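Local structure of BauA (Acinetobacter baumannii, 6HCP) at residues K316-S321 and G403-F408; G253-V258 and L275-W280; G337-D342 and Q376-Y381; T331-L336 and S388-T393; G257-T262 and A320-I325. The protein serves as a TonB-dependent outer-membrane receptor that probably takes up the iron complex of the siderophore preacinetobactin. All blocks are in the same frame, centred on the assembly; numbering follows the deposited sequence.

Contact 1 (K316-S321 and G403-F408); sequences KYNGAS and GPKPEF. With EDO (1,2-ethanediol), chain Q.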
# COMPACT_ATOMS: atom_id res chain seq x y z
N LYS A 316 -26.71 22.59 10.40
CA LYS A 316 -27.00 23.01 9.04
C LYS A 316 -26.49 21.97 8.05
O LYS A 316 -25.39 21.47 8.19
CB LYS A 316 -26.32 24.36 8.75
CG LYS A 316 -26.83 25.54 9.58
CD LYS A 316 -26.03 26.81 9.27
CE LYS A 316 -26.66 28.06 9.84
NZ LYS A 316 -26.78 27.95 11.30
N TYR A 317 -27.31 21.67 7.04
CA TYR A 317 -27.00 20.66 6.04
C TYR A 317 -27.50 21.16 4.68
O TYR A 317 -28.66 21.47 4.52
CB TYR A 317 -27.65 19.31 6.37
CG TYR A 317 -27.39 18.24 5.34
CD1 TYR A 317 -28.14 18.17 4.18
CD2 TYR A 317 -26.49 17.22 5.58
CE1 TYR A 317 -27.94 17.17 3.25
CE2 TYR A 317 -26.25 16.23 4.65
CZ TYR A 317 -26.96 16.21 3.46
OH TYR A 317 -26.77 15.21 2.54
N ASN A 318 -26.59 21.13 3.70
CA ASN A 318 -26.91 21.48 2.32
C ASN A 318 -26.30 20.40 1.42
O ASN A 318 -25.09 20.26 1.39
CB ASN A 318 -26.31 22.85 1.98
CG ASN A 318 -26.68 23.39 0.62
OD1 ASN A 318 -27.69 22.99 0.04
ND2 ASN A 318 -26.02 24.47 0.24
N GLY A 319 -27.13 19.63 0.73
CA GLY A 319 -26.62 18.51 -0.03
C GLY A 319 -27.71 17.62 -0.57
O GLY A 319 -28.82 18.09 -0.86
N ALA A 320 -27.38 16.35 -0.78
CA ALA A 320 -28.37 15.40 -1.25
C ALA A 320 -29.31 15.06 -0.08
O ALA A 320 -28.85 14.82 1.05
CB ALA A 320 -27.69 14.18 -1.78
N SER A 321 -30.59 14.84 -0.39
CA SER A 321 -31.46 14.20 0.63
C SER A 321 -31.38 12.68 0.48
O SER A 321 -31.22 11.97 1.46
CB SER A 321 -32.88 14.72 0.61
OG SER A 321 -33.40 14.71 -0.68
N GLY A 403 -23.29 19.56 -10.45
CA GLY A 403 -24.00 20.81 -10.72
C GLY A 403 -23.64 21.90 -9.72
O GLY A 403 -22.74 21.75 -8.89
N PRO A 404 -24.26 23.09 -9.82
CA PRO A 404 -23.93 24.19 -8.92
C PRO A 404 -24.45 23.95 -7.49
O PRO A 404 -25.37 23.15 -7.27
CB PRO A 404 -24.61 25.40 -9.58
CG PRO A 404 -25.73 24.82 -10.42
CD PRO A 404 -25.38 23.38 -10.73
N LYS A 405 -23.76 24.56 -6.52
CA LYS A 405 -24.13 24.54 -5.14
C LYS A 405 -25.27 25.52 -4.90
O LYS A 405 -25.10 26.71 -5.07
CB LYS A 405 -22.93 24.95 -4.30
CG LYS A 405 -23.14 24.90 -2.80
CD LYS A 405 -22.07 25.66 -2.06
CE LYS A 405 -21.72 25.04 -0.73
NZ LYS A 405 -20.41 25.52 -0.23
N PRO A 406 -26.44 25.07 -4.41
CA PRO A 406 -27.53 26.00 -4.10
C PRO A 406 -27.15 26.87 -2.91
O PRO A 406 -26.45 26.44 -1.99
CB PRO A 406 -28.75 25.12 -3.82
CG PRO A 406 -28.22 23.70 -3.65
CD PRO A 406 -26.83 23.66 -4.24
N GLU A 407 -27.58 28.13 -2.95
CA GLU A 407 -27.45 29.00 -1.82
C GLU A 407 -28.25 28.41 -0.65
O GLU A 407 -29.29 27.79 -0.87
CB GLU A 407 -27.97 30.39 -2.19
CG GLU A 407 -27.25 31.49 -1.44
CD GLU A 407 -27.98 32.82 -1.51
OE1 GLU A 407 -28.63 33.07 -2.54
OE2 GLU A 407 -27.97 33.55 -0.49
N PHE A 408 -27.82 28.70 0.57
CA PHE A 408 -28.41 28.10 1.75
C PHE A 408 -29.38 29.09 2.40
O PHE A 408 -28.95 29.94 3.16
CB PHE A 408 -27.32 27.63 2.71
CG PHE A 408 -27.83 26.80 3.86
CD1 PHE A 408 -28.27 25.50 3.65
CD2 PHE A 408 -27.88 27.32 5.14
CE1 PHE A 408 -28.78 24.75 4.70
CE2 PHE A 408 -28.41 26.58 6.19
CZ PHE A 408 -28.83 25.28 5.97
C1 EDO Q . -32.22 28.14 -2.83
O1 EDO Q . -31.42 29.06 -2.08
C2 EDO Q . -32.68 28.79 -4.12
O2 EDO Q . -31.72 28.53 -5.14

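Contact 2 (G253-V258 and L275-W280); sequences GVTRGV and LLSPDW. With EDO (1,2-ethanediol), chain B; EDO (1,2-ethanediol), chain J.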
# COMPACT_ATOMS: atom_id res chain seq x y z
N GLY A 253 -18.19 17.81 1.47
CA GLY A 253 -18.30 16.50 0.86
C GLY A 253 -18.83 15.48 1.85
O GLY A 253 -18.28 14.37 2.00
N VAL A 254 -19.89 15.86 2.55
CA VAL A 254 -20.52 14.99 3.55
C VAL A 254 -21.13 13.77 2.85
O VAL A 254 -21.69 13.86 1.74
CB VAL A 254 -21.57 15.77 4.36
CG1 VAL A 254 -22.69 16.30 3.49
CG2 VAL A 254 -22.16 14.92 5.49
N THR A 255 -21.06 12.61 3.51
CA THR A 255 -21.62 11.38 2.95
C THR A 255 -23.03 11.15 3.53
O THR A 255 -23.23 11.12 4.75
CB THR A 255 -20.65 10.20 3.11
OG1 THR A 255 -21.20 9.13 2.35
CG2 THR A 255 -20.43 9.78 4.54
N ARG A 256 -24.01 11.06 2.62
CA ARG A 256 -25.44 10.91 2.93
C ARG A 256 -25.89 9.46 2.72
O ARG A 256 -26.88 9.00 3.32
CB ARG A 256 -26.26 11.88 2.06
CG ARG A 256 -27.77 11.81 2.28
CD ARG A 256 -28.13 12.22 3.70
NE ARG A 256 -29.56 12.39 3.92
CZ ARG A 256 -30.10 12.99 4.99
NH1 ARG A 256 -29.34 13.57 5.92
NH2 ARG A 256 -31.41 13.14 5.04
N GLY A 257 -25.22 8.75 1.80
CA GLY A 257 -25.61 7.40 1.41
C GLY A 257 -26.66 7.35 0.32
O GLY A 257 -27.17 8.38 -0.15
N VAL A 258 -26.96 6.14 -0.13
CA VAL A 258 -27.76 5.91 -1.30
C VAL A 258 -28.78 4.81 -1.00
O VAL A 258 -28.55 3.90 -0.20
CB VAL A 258 -26.88 5.57 -2.52
CG1 VAL A 258 -25.90 6.71 -2.81
CG2 VAL A 258 -26.14 4.25 -2.34
N LEU A 275 -16.74 9.29 -3.11
CA LEU A 275 -17.81 10.03 -2.47
C LEU A 275 -19.04 9.96 -3.37
O LEU A 275 -19.02 10.43 -4.50
CB LEU A 275 -17.38 11.48 -2.26
CG LEU A 275 -18.44 12.36 -1.61
CD1 LEU A 275 -18.80 11.84 -0.22
CD2 LEU A 275 -18.00 13.80 -1.56
N LEU A 276 -20.12 9.37 -2.86
CA LEU A 276 -21.34 9.15 -3.67
C LEU A 276 -22.42 10.20 -3.39
O LEU A 276 -23.57 10.04 -3.78
CB LEU A 276 -21.86 7.74 -3.38
CG LEU A 276 -21.00 6.61 -3.93
CD1 LEU A 276 -21.64 5.27 -3.63
CD2 LEU A 276 -20.78 6.76 -5.44
N SER A 277 -22.02 11.29 -2.73
CA SER A 277 -22.89 12.43 -2.49
C SER A 277 -22.23 13.65 -3.13
O SER A 277 -21.03 13.64 -3.39
CB SER A 277 -23.11 12.62 -0.98
OG SER A 277 -23.65 11.44 -0.37
N PRO A 278 -22.96 14.78 -3.29
CA PRO A 278 -22.40 15.96 -3.94
C PRO A 278 -21.09 16.43 -3.32
O PRO A 278 -20.99 16.61 -2.11
CB PRO A 278 -23.51 17.02 -3.80
CG PRO A 278 -24.79 16.22 -3.68
CD PRO A 278 -24.40 14.91 -3.03
N ASP A 279 -20.09 16.72 -4.18
CA ASP A 279 -18.81 17.23 -3.73
C ASP A 279 -19.01 18.58 -3.04
O ASP A 279 -18.31 18.87 -2.07
CB ASP A 279 -17.76 17.30 -4.86
CG ASP A 279 -18.23 17.86 -6.20
OD1 ASP A 279 -19.19 18.66 -6.18
OD2 ASP A 279 -17.61 17.52 -7.25
N TRP A 280 -20.05 19.33 -3.43
CA TRP A 280 -20.32 20.64 -2.82
C TRP A 280 -21.13 20.53 -1.53
O TRP A 280 -21.31 21.54 -0.84
CB TRP A 280 -21.00 21.56 -3.83
CG TRP A 280 -22.23 21.01 -4.49
CD1 TRP A 280 -22.34 20.60 -5.79
CD2 TRP A 280 -23.55 20.88 -3.92
NE1 TRP A 280 -23.62 20.21 -6.05
CE2 TRP A 280 -24.39 20.39 -4.93
CE3 TRP A 280 -24.11 21.19 -2.67
CZ2 TRP A 280 -25.74 20.15 -4.73
CZ3 TRP A 280 -25.44 20.93 -2.46
CH2 TRP A 280 -26.25 20.44 -3.48
C1 EDO B . -14.69 9.64 -6.01
O1 EDO B . -15.46 10.65 -5.37
C2 EDO B . -14.87 9.93 -7.48
O2 EDO B . -16.07 10.72 -7.48
C1 EDO J . -31.05 14.96 10.21
O1 EDO J . -32.39 14.47 10.19
C2 EDO J . -30.34 14.44 8.98
O2 EDO J . -29.84 15.51 8.17
O HOH W 1 -22.26 15.85 0.14
O HOH W 2 -22.91 8.83 0.02
O HOH W 3 -26.16 10.85 -1.09

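Contact 3 (G337-D342 and Q376-Y381); sequences GQLAFD and QDDYGY. With EDO (1,2-ethanediol), chain F.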
# COMPACT_ATOMS: atom_id res chain seq x y z
N GLY A 337 -31.61 18.67 -0.99
CA GLY A 337 -32.39 19.20 0.14
C GLY A 337 -31.54 20.03 1.08
O GLY A 337 -30.30 20.01 1.01
N GLN A 338 -32.20 20.84 1.90
CA GLN A 338 -31.55 21.66 2.91
C GLN A 338 -32.31 21.49 4.22
O GLN A 338 -33.54 21.44 4.24
CB GLN A 338 -31.52 23.12 2.48
CG GLN A 338 -30.76 23.35 1.18
CD GLN A 338 -30.68 24.82 0.79
OE1 GLN A 338 -31.31 25.69 1.40
NE2 GLN A 338 -29.73 25.12 -0.09
N LEU A 339 -31.56 21.44 5.32
CA LEU A 339 -32.13 21.33 6.65
C LEU A 339 -31.28 22.16 7.61
O LEU A 339 -30.06 22.18 7.53
CB LEU A 339 -32.14 19.85 7.07
CG LEU A 339 -32.58 19.58 8.52
CD1 LEU A 339 -34.01 20.05 8.76
CD2 LEU A 339 -32.46 18.09 8.84
N ALA A 340 -31.95 22.86 8.52
CA ALA A 340 -31.26 23.47 9.64
C ALA A 340 -32.17 23.35 10.85
O ALA A 340 -33.40 23.32 10.70
CB ALA A 340 -30.90 24.92 9.38
N PHE A 341 -31.55 23.16 12.01
CA PHE A 341 -32.31 23.25 13.25
C PHE A 341 -31.42 23.82 14.35
O PHE A 341 -30.18 23.70 14.33
CB PHE A 341 -32.97 21.91 13.59
CG PHE A 341 -32.02 20.78 13.91
CD1 PHE A 341 -31.45 20.66 15.17
CD2 PHE A 341 -31.72 19.83 12.95
CE1 PHE A 341 -30.57 19.62 15.46
CE2 PHE A 341 -30.86 18.78 13.24
CZ PHE A 341 -30.29 18.68 14.49
N ASP A 342 -32.07 24.53 15.27
CA ASP A 342 -31.45 25.09 16.45
C ASP A 342 -32.18 24.52 17.66
O ASP A 342 -33.42 24.53 17.67
CB ASP A 342 -31.56 26.62 16.49
CG ASP A 342 -30.91 27.33 15.31
OD1 ASP A 342 -29.90 26.82 14.80
OD2 ASP A 342 -31.52 28.30 14.80
N GLN A 376 -36.86 23.82 20.13
CA GLN A 376 -36.21 23.63 18.85
C GLN A 376 -36.97 24.42 17.77
O GLN A 376 -38.18 24.51 17.78
CB GLN A 376 -36.16 22.14 18.53
CG GLN A 376 -35.44 21.79 17.23
CD GLN A 376 -35.10 20.32 17.17
OE1 GLN A 376 -34.70 19.73 18.17
NE2 GLN A 376 -35.33 19.72 16.01
N ASP A 377 -36.21 24.93 16.80
CA ASP A 377 -36.74 25.42 15.54
C ASP A 377 -36.12 24.63 14.39
O ASP A 377 -34.90 24.48 14.34
CB ASP A 377 -36.40 26.90 15.38
CG ASP A 377 -37.14 27.80 16.36
OD1 ASP A 377 -38.33 27.56 16.57
OD2 ASP A 377 -36.50 28.70 16.92
N ASP A 378 -36.97 24.18 13.46
CA ASP A 378 -36.57 23.51 12.26
C ASP A 378 -36.80 24.42 11.05
O ASP A 378 -37.84 25.06 10.94
CB ASP A 378 -37.37 22.22 12.06
CG ASP A 378 -36.81 21.04 12.83
OD1 ASP A 378 -36.79 21.09 14.07
OD2 ASP A 378 -36.50 20.05 12.18
N TYR A 379 -35.90 24.30 10.07
CA TYR A 379 -35.93 24.99 8.80
C TYR A 379 -35.60 23.97 7.72
O TYR A 379 -34.81 23.05 7.96
CB TYR A 379 -34.87 26.08 8.74
CG TYR A 379 -34.89 27.09 9.84
CD1 TYR A 379 -34.46 26.77 11.11
CD2 TYR A 379 -35.37 28.38 9.62
CE1 TYR A 379 -34.50 27.69 12.15
CE2 TYR A 379 -35.46 29.29 10.65
CZ TYR A 379 -35.01 28.96 11.92
OH TYR A 379 -35.05 29.87 12.93
N GLY A 380 -36.19 24.11 6.53
CA GLY A 380 -35.74 23.25 5.45
C GLY A 380 -36.46 23.44 4.14
O GLY A 380 -37.52 24.03 4.05
N TYR A 381 -35.84 22.87 3.09
CA TYR A 381 -36.47 22.60 1.81
C TYR A 381 -36.42 21.10 1.55
O TYR A 381 -35.33 20.50 1.48
CB TYR A 381 -35.71 23.24 0.64
CG TYR A 381 -35.78 24.74 0.54
CD1 TYR A 381 -36.97 25.38 0.20
CD2 TYR A 381 -34.62 25.49 0.55
CE1 TYR A 381 -37.00 26.75 -0.02
CE2 TYR A 381 -34.64 26.86 0.35
CZ TYR A 381 -35.83 27.48 0.05
OH TYR A 381 -35.79 28.82 -0.18
C1 EDO F . -33.23 16.14 15.60
O1 EDO F . -34.39 16.80 16.09
C2 EDO F . -33.44 15.82 14.14
O2 EDO F . -34.17 16.89 13.57
O HOH W 4 -34.00 29.36 15.19

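Contact 4 (T331-L336 and S388-T393); sequences TLSSTL and SDPVIT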
# COMPACT_ATOMS: atom_id res chain seq x y z
N THR A 331 -26.10 3.86 -12.52
CA THR A 331 -26.82 5.13 -12.60
C THR A 331 -27.35 5.52 -11.21
O THR A 331 -27.95 4.71 -10.50
CB THR A 331 -27.96 5.07 -13.62
OG1 THR A 331 -27.40 4.60 -14.86
CG2 THR A 331 -28.61 6.43 -13.81
N LEU A 332 -27.11 6.77 -10.83
CA LEU A 332 -27.50 7.34 -9.54
C LEU A 332 -28.32 8.62 -9.78
O LEU A 332 -27.93 9.49 -10.54
CB LEU A 332 -26.25 7.66 -8.72
CG LEU A 332 -26.50 8.08 -7.27
CD1 LEU A 332 -26.95 6.89 -6.45
CD2 LEU A 332 -25.27 8.71 -6.65
N SER A 333 -29.48 8.68 -9.13
CA SER A 333 -30.37 9.83 -9.18
C SER A 333 -30.45 10.44 -7.78
O SER A 333 -30.91 9.77 -6.85
CB SER A 333 -31.74 9.41 -9.68
OG SER A 333 -32.62 10.52 -9.71
N SER A 334 -29.98 11.68 -7.65
CA SER A 334 -29.90 12.33 -6.36
C SER A 334 -30.85 13.54 -6.33
O SER A 334 -30.68 14.52 -7.04
CB SER A 334 -28.46 12.72 -6.02
OG SER A 334 -27.59 11.58 -6.05
N THR A 335 -31.73 13.54 -5.33
CA THR A 335 -32.52 14.73 -5.02
C THR A 335 -31.76 15.56 -3.99
O THR A 335 -31.09 15.02 -3.12
CB THR A 335 -33.90 14.31 -4.49
OG1 THR A 335 -33.65 13.66 -3.26
CG2 THR A 335 -34.64 13.37 -5.41
N LEU A 336 -31.92 16.88 -4.07
CA LEU A 336 -31.20 17.80 -3.23
C LEU A 336 -32.16 18.35 -2.16
O LEU A 336 -33.32 18.55 -2.43
CB LEU A 336 -30.64 18.93 -4.09
CG LEU A 336 -29.77 18.48 -5.27
CD1 LEU A 336 -29.26 19.68 -6.04
CD2 LEU A 336 -28.62 17.61 -4.78
N SER A 388 -34.88 21.57 -8.45
CA SER A 388 -35.91 20.61 -8.18
C SER A 388 -35.67 19.33 -8.99
O SER A 388 -36.22 18.29 -8.69
CB SER A 388 -37.28 21.20 -8.46
OG SER A 388 -37.41 21.53 -9.84
N ASP A 389 -34.92 19.42 -10.09
CA ASP A 389 -34.63 18.24 -10.88
C ASP A 389 -33.56 17.43 -10.16
O ASP A 389 -32.61 17.99 -9.62
CB ASP A 389 -34.13 18.60 -12.28
CG ASP A 389 -35.18 19.25 -13.18
OD1 ASP A 389 -36.39 19.01 -12.96
OD2 ASP A 389 -34.76 19.90 -14.13
N PRO A 390 -33.66 16.09 -10.16
CA PRO A 390 -32.61 15.25 -9.59
C PRO A 390 -31.33 15.34 -10.43
O PRO A 390 -31.39 15.59 -11.63
CB PRO A 390 -33.21 13.85 -9.59
CG PRO A 390 -34.29 13.89 -10.65
CD PRO A 390 -34.80 15.31 -10.67
N VAL A 391 -30.19 15.25 -9.76
CA VAL A 391 -28.89 15.20 -10.40
C VAL A 391 -28.58 13.75 -10.75
O VAL A 391 -28.65 12.86 -9.89
CB VAL A 391 -27.82 15.81 -9.48
CG1 VAL A 391 -26.44 15.77 -10.13
CG2 VAL A 391 -28.18 17.24 -9.08
N ILE A 392 -28.25 13.50 -12.03
CA ILE A 392 -28.03 12.15 -12.52
C ILE A 392 -26.53 11.95 -12.69
O ILE A 392 -25.88 12.73 -13.38
CB ILE A 392 -28.76 11.89 -13.85
CG1 ILE A 392 -30.25 12.24 -13.79
CG2 ILE A 392 -28.54 10.45 -14.31
CD1 ILE A 392 -31.02 11.49 -12.75
N THR A 393 -25.98 10.97 -11.97
CA THR A 393 -24.57 10.64 -12.05
C THR A 393 -24.45 9.13 -12.24
O THR A 393 -25.46 8.42 -12.43
CB THR A 393 -23.79 11.13 -10.82
OG1 THR A 393 -24.28 10.46 -9.65
CG2 THR A 393 -23.88 12.62 -10.61
O HOH W 5 -26.65 11.44 -8.56
O HOH W 6 -33.13 17.89 -6.56

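Contact 5 (G257-T262 and A320-I325); sequences GVNVST and ASAGTI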
# COMPACT_ATOMS: atom_id res chain seq x y z
N GLY A 257 -25.22 8.75 1.80
CA GLY A 257 -25.61 7.40 1.41
C GLY A 257 -26.66 7.35 0.32
O GLY A 257 -27.17 8.38 -0.15
N VAL A 258 -26.96 6.14 -0.13
CA VAL A 258 -27.76 5.91 -1.30
C VAL A 258 -28.78 4.81 -1.00
O VAL A 258 -28.55 3.90 -0.20
CB VAL A 258 -26.88 5.57 -2.52
CG1 VAL A 258 -25.90 6.71 -2.81
CG2 VAL A 258 -26.14 4.25 -2.34
N ASN A 259 -29.85 4.83 -1.79
CA ASN A 259 -30.95 3.87 -1.72
C ASN A 259 -30.87 2.89 -2.89
O ASN A 259 -30.44 3.23 -3.98
CB ASN A 259 -32.30 4.60 -1.67
CG ASN A 259 -32.50 5.34 -0.36
OD1 ASN A 259 -31.84 5.02 0.63
ND2 ASN A 259 -33.25 6.43 -0.39
N VAL A 260 -31.37 1.67 -2.64
CA VAL A 260 -31.43 0.62 -3.61
C VAL A 260 -32.85 0.03 -3.59
O VAL A 260 -33.57 0.14 -2.59
CB VAL A 260 -30.36 -0.46 -3.35
CG1 VAL A 260 -28.97 0.05 -3.69
CG2 VAL A 260 -30.38 -0.97 -1.91
N SER A 261 -33.19 -0.67 -4.67
CA SER A 261 -34.46 -1.42 -4.77
C SER A 261 -34.15 -2.89 -5.02
O SER A 261 -33.09 -3.23 -5.58
CB SER A 261 -35.32 -0.85 -5.87
OG SER A 261 -34.69 -1.00 -7.13
N THR A 262 -35.15 -3.74 -4.80
CA THR A 262 -35.04 -5.14 -5.14
C THR A 262 -35.03 -5.31 -6.67
O THR A 262 -34.38 -6.20 -7.17
CB THR A 262 -36.16 -5.96 -4.50
OG1 THR A 262 -37.40 -5.41 -4.93
CG2 THR A 262 -36.11 -5.94 -2.99
N ALA A 320 -27.38 16.35 -0.78
CA ALA A 320 -28.37 15.40 -1.25
C ALA A 320 -29.31 15.06 -0.08
O ALA A 320 -28.85 14.82 1.05
CB ALA A 320 -27.69 14.18 -1.78
N SER A 321 -30.59 14.84 -0.39
CA SER A 321 -31.46 14.20 0.63
C SER A 321 -31.38 12.68 0.48
O SER A 321 -31.22 11.97 1.46
CB SER A 321 -32.88 14.72 0.61
OG SER A 321 -33.40 14.71 -0.68
N ALA A 322 -31.29 12.21 -0.77
CA ALA A 322 -30.96 10.81 -1.05
C ALA A 322 -30.49 10.65 -2.51
O ALA A 322 -31.10 11.19 -3.43
CB ALA A 322 -32.17 9.94 -0.80
N GLY A 323 -29.53 9.75 -2.69
CA GLY A 323 -29.23 9.19 -3.96
C GLY A 323 -29.88 7.83 -4.10
O GLY A 323 -30.07 7.16 -3.11
N THR A 324 -30.40 7.55 -5.29
CA THR A 324 -31.00 6.27 -5.59
C THR A 324 -30.26 5.61 -6.75
O THR A 324 -30.17 6.20 -7.85
CB THR A 324 -32.49 6.43 -5.95
OG1 THR A 324 -33.11 7.15 -4.88
CG2 THR A 324 -33.18 5.10 -6.16
N ILE A 325 -29.83 4.35 -6.55
CA ILE A 325 -29.22 3.59 -7.63
C ILE A 325 -30.33 3.01 -8.51
O ILE A 325 -31.12 2.16 -8.07
CB ILE A 325 -28.29 2.49 -7.09
CG1 ILE A 325 -27.14 3.08 -6.27
CG2 ILE A 325 -27.78 1.59 -8.22
CD1 ILE A 325 -26.27 2.04 -5.60
O HOH W 7 -34.83 6.47 -2.98
O HOH W 8 -30.92 -0.37 -6.49
O HOH W 9 -33.77 1.60 -7.53

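Contact 1 (K316-S321 and G403-F408)
Lys316 lays the aliphatic part of its side chain against the ring of Phe408, the two side chains crossing at about a right angle. Its CB is 3.9 Å from Phe408 CZ, and CG and CD follow beside CE2. A lysine suits this half-covered place because its methylenes can pack on an aromatic while the ammonium end leads away.

The Tyr317 side chain sets out away from 403-408, and the residue meets Phe408 through its backbone: Tyr317 O stands 3.3 Å from Phe408 CE1, near the ring plane, where the aromatic hydrogens are slightly positive. The tyrosine OH donates to Ala320 O over 2.6 Å, on a lone pair of that carbonyl, and so spans the corner of the chain at Gly319.

Asn318 carries the polar part. With CG anti to the backbone N (chi1 -174°), its amide reaches the loop, and ND2 donates to Pro406 O at 3.0 Å, with an N-H...O angle of 161°. The acceptor lies almost in the amide plane. CB of the same residue lies 3.7 Å from Phe408 CD1, while OD1 accepts a bond from Gln338 NE2, which also donates to Glu407 O. Each end of the buried amide thus has a hydrogen-bond partner, which should hold its rotation.

At Gly319 a CB would come within 3.2 Å of Tyr317 OH, which favours glycine at the turn.

Here the loop between strands 391-394 and 412-431 packs on the end of wall strand 302-318 in a TonB-dependent receptor barrel, a fold whose long loops lie on the extracellular side.

Contact 2 (G253-V258 and L275-W280)
Ser277 OG, on a side chain from one loop, reaches the backbone of the other and there takes over the part of a main-chain acceptor. Arg256 N donates to Ser277 OG at 3.0 Å, with an N-H...O angle of 165°. The hydroxyl is anti to its own carbonyl carbon (chi1 -57°), which turns it toward 253-258. Two waters meet the same oxygen: one accepts from Gly257 N, the other donates to Gly257 O, and the oxygen of this second water is 2.7 Å from Ser277 OG. Serine suits this buried spot without strand pairing, since its small hydroxyl can accept from Arg256 N and still bond to water. A third water bridges the loops by donating to Val254 O and, at 2.7 Å, to Pro278 O.

Both glycines have reasons of their own. Gly253 has a positive phi (73°), and a CB on it would lie a tight 3.1 Å from Leu275 CD2. Without one, Leu275 closes over the backbone, its CD1 3.4 Å from Gly253 O. Gly257 has backbone angles at which a CB would be jammed against the preceding carbonyl. Beyond it, Val258 CG1 packs loosely on Leu276 CB at 4.2 Å, and Trp682 of the short strand 682-683 touches both side chains.

Arg256 leads its guanidinium away, where NE donates to Ser321 O and the group makes a cation-pi contact with Tyr317. The two irregular segments therefore link the end of strand 238-252 to the start of strand 282-297, with Pro278 resting on Ala320 of strand 320-325 and Val254 on Tyr317 of strand 302-318.

Contact 3 (G337-D342 and Q376-Y381)
Ala340 and Tyr379 exchange two backbone hydrogen bonds, Tyr379 N to Ala340 O at 2.8 Å and Ala340 N to Tyr379 O at 2.9 Å, in an antiparallel beta hairpin of the barrel wall. Gln338 with Tyr381 and Asp342 with Asp377 form the other hydrogen-bonded pairs, the strand segments running at 171°. Of the two non-hydrogen-bonded pairs, one sets Leu339 across from Gly380, where a CB would clash with Gln338 O.

On the face with Gln338 and Ala340, one water donates to both Asp342 OD2 and Asp377 OD2, which may ease the repulsion of the two carboxylates, 5.4 Å apart (OD2 to OD2), if both are charged. It also hydrogen-bonds Tyr379 OH, while Asp377 OD1 is bonded to His415. Gln338 lies beside Tyr381, its OE1 at the ring edge, and its NE2 turns to Glu407 and Asn318.

On the other face the Phe341 ring lies only 22° from the plane of the Gln376 amide, and an ethanediol covers part of one ring face. That amide is steadied by the ethanediol, whose O1 accepts from NE2, and from its own strand: Gln376 NE2 donates to the syn side of Asp378 OD1 at 2.8 Å.

Contact 4 (T331-L336 and S388-T393)
Pro390 brings the CB of its ring to 3.4 Å from Ser333 OG; proline suits this exposed place before the ladder, where its missing N-H costs no bond to 331-336. The ladder itself starts beside it, where Ser334 and Val391 form a hydrogen-bonded pair. Leu332 and Thr393 form the second: Leu332 N donates to Thr393 O at 2.8 Å, and Thr393 N returns a bond to Leu332 O at the same 2.8 Å. The strands 331-336 and 391-393 run antiparallel at 158°.

On the side of Ser333, Ile392 bends CD1 to 3.6 Å from Ser333 OG. On the side of Leu332 and Ser334, Thr393 OG1 sits between backbone N and carbonyl carbon (chi1 63°), beside Leu332 CB. From there it shares a water with Ser334 OG, and that water donates to Val391 O at 2.8 Å. Farther along, Leu336 CD1 meets Val391 CG2 at 4.0 Å, and Trp280 also touches Leu336.

Small hydroxyl residues and beta-branched side chains dominate, so this short ladder probably depends on backbone bonds and ordered water more than on apolar packing, as fits a strand pair near the outer tip of the barrel.

Contact 5 (G257-T262 and A320-I325)
Ala322 opens the touching part of 320-325, setting its CB 3.7 Å from Asn259 ND2 at the start of a short parallel beta ladder, an exception in a barrel built of antiparallel neighbours. A methyl leaves room for the asparagine amide, whose OD1 accepts from Asn689 N.

Gly323 comes next, opposite Val258. Gly323 O accepts from Asn259 N at 2.7 Å, and the same oxygen lies 3.2 Å from Val258 CA, in a CA-H...O contact. Glycine is well placed, since a CB would lie a tight 3.3 Å from Val258 CG1.

Thr324 pairs with Asn259, their CA atoms 4.6 Å apart. Thr324 OG1 is anti to the carbonyl carbon (chi1 -53°), on the same side of the ladder as the asparagine. The two polar groups share one water, which accepts from Asn259 ND2 and hydrogen-bonds Thr324 OG1; such a pair suits a partly exposed face.

Ile325 closes the ladder. Its N donates to Asn259 O at 2.9 Å with an angle of 170°, so that Asn259 is held through both its N-H and its carbonyl. The long arm of Ile325 ends in CD1, which touches two valines: 3.9 Å from Val258 CG2, crossing it at a slant, and close to Val260 CG1, with which Ile325 runs side by side. Leu332 adds to this apolar patch by touching both Val258 and Ile325. At the far end two waters continue the link where direct pairing stops, both donating to Ile325 O; one accepts from Ser261 N and the other, 2.8 Å from Ile325 O, hydrogen-bonds Ser261 OG.

How the contacts relate
Contact 2 is the buried one; the other four are partly buried, and contact 4 holds three exposed residues. Contacts 3 and 4 both pair a partner with strand 331-358, in successive parts of it, by regular antiparallel bonds, while contact 5 adds a parallel pair to strand 320-325, which in turn pairs with 331-336. Contact 2 joins two irregular loops and contact 1 sets a loop on a strand end, so side-chain amide, hydroxyl and water take over from regular ladder bonds. Arg256 and Ser321 tie contact 2 to contacts 1 and 5, and Trp280 packs on Pro406 and Leu336. Gln338 of contact 3 bonds to both segments of contact 1.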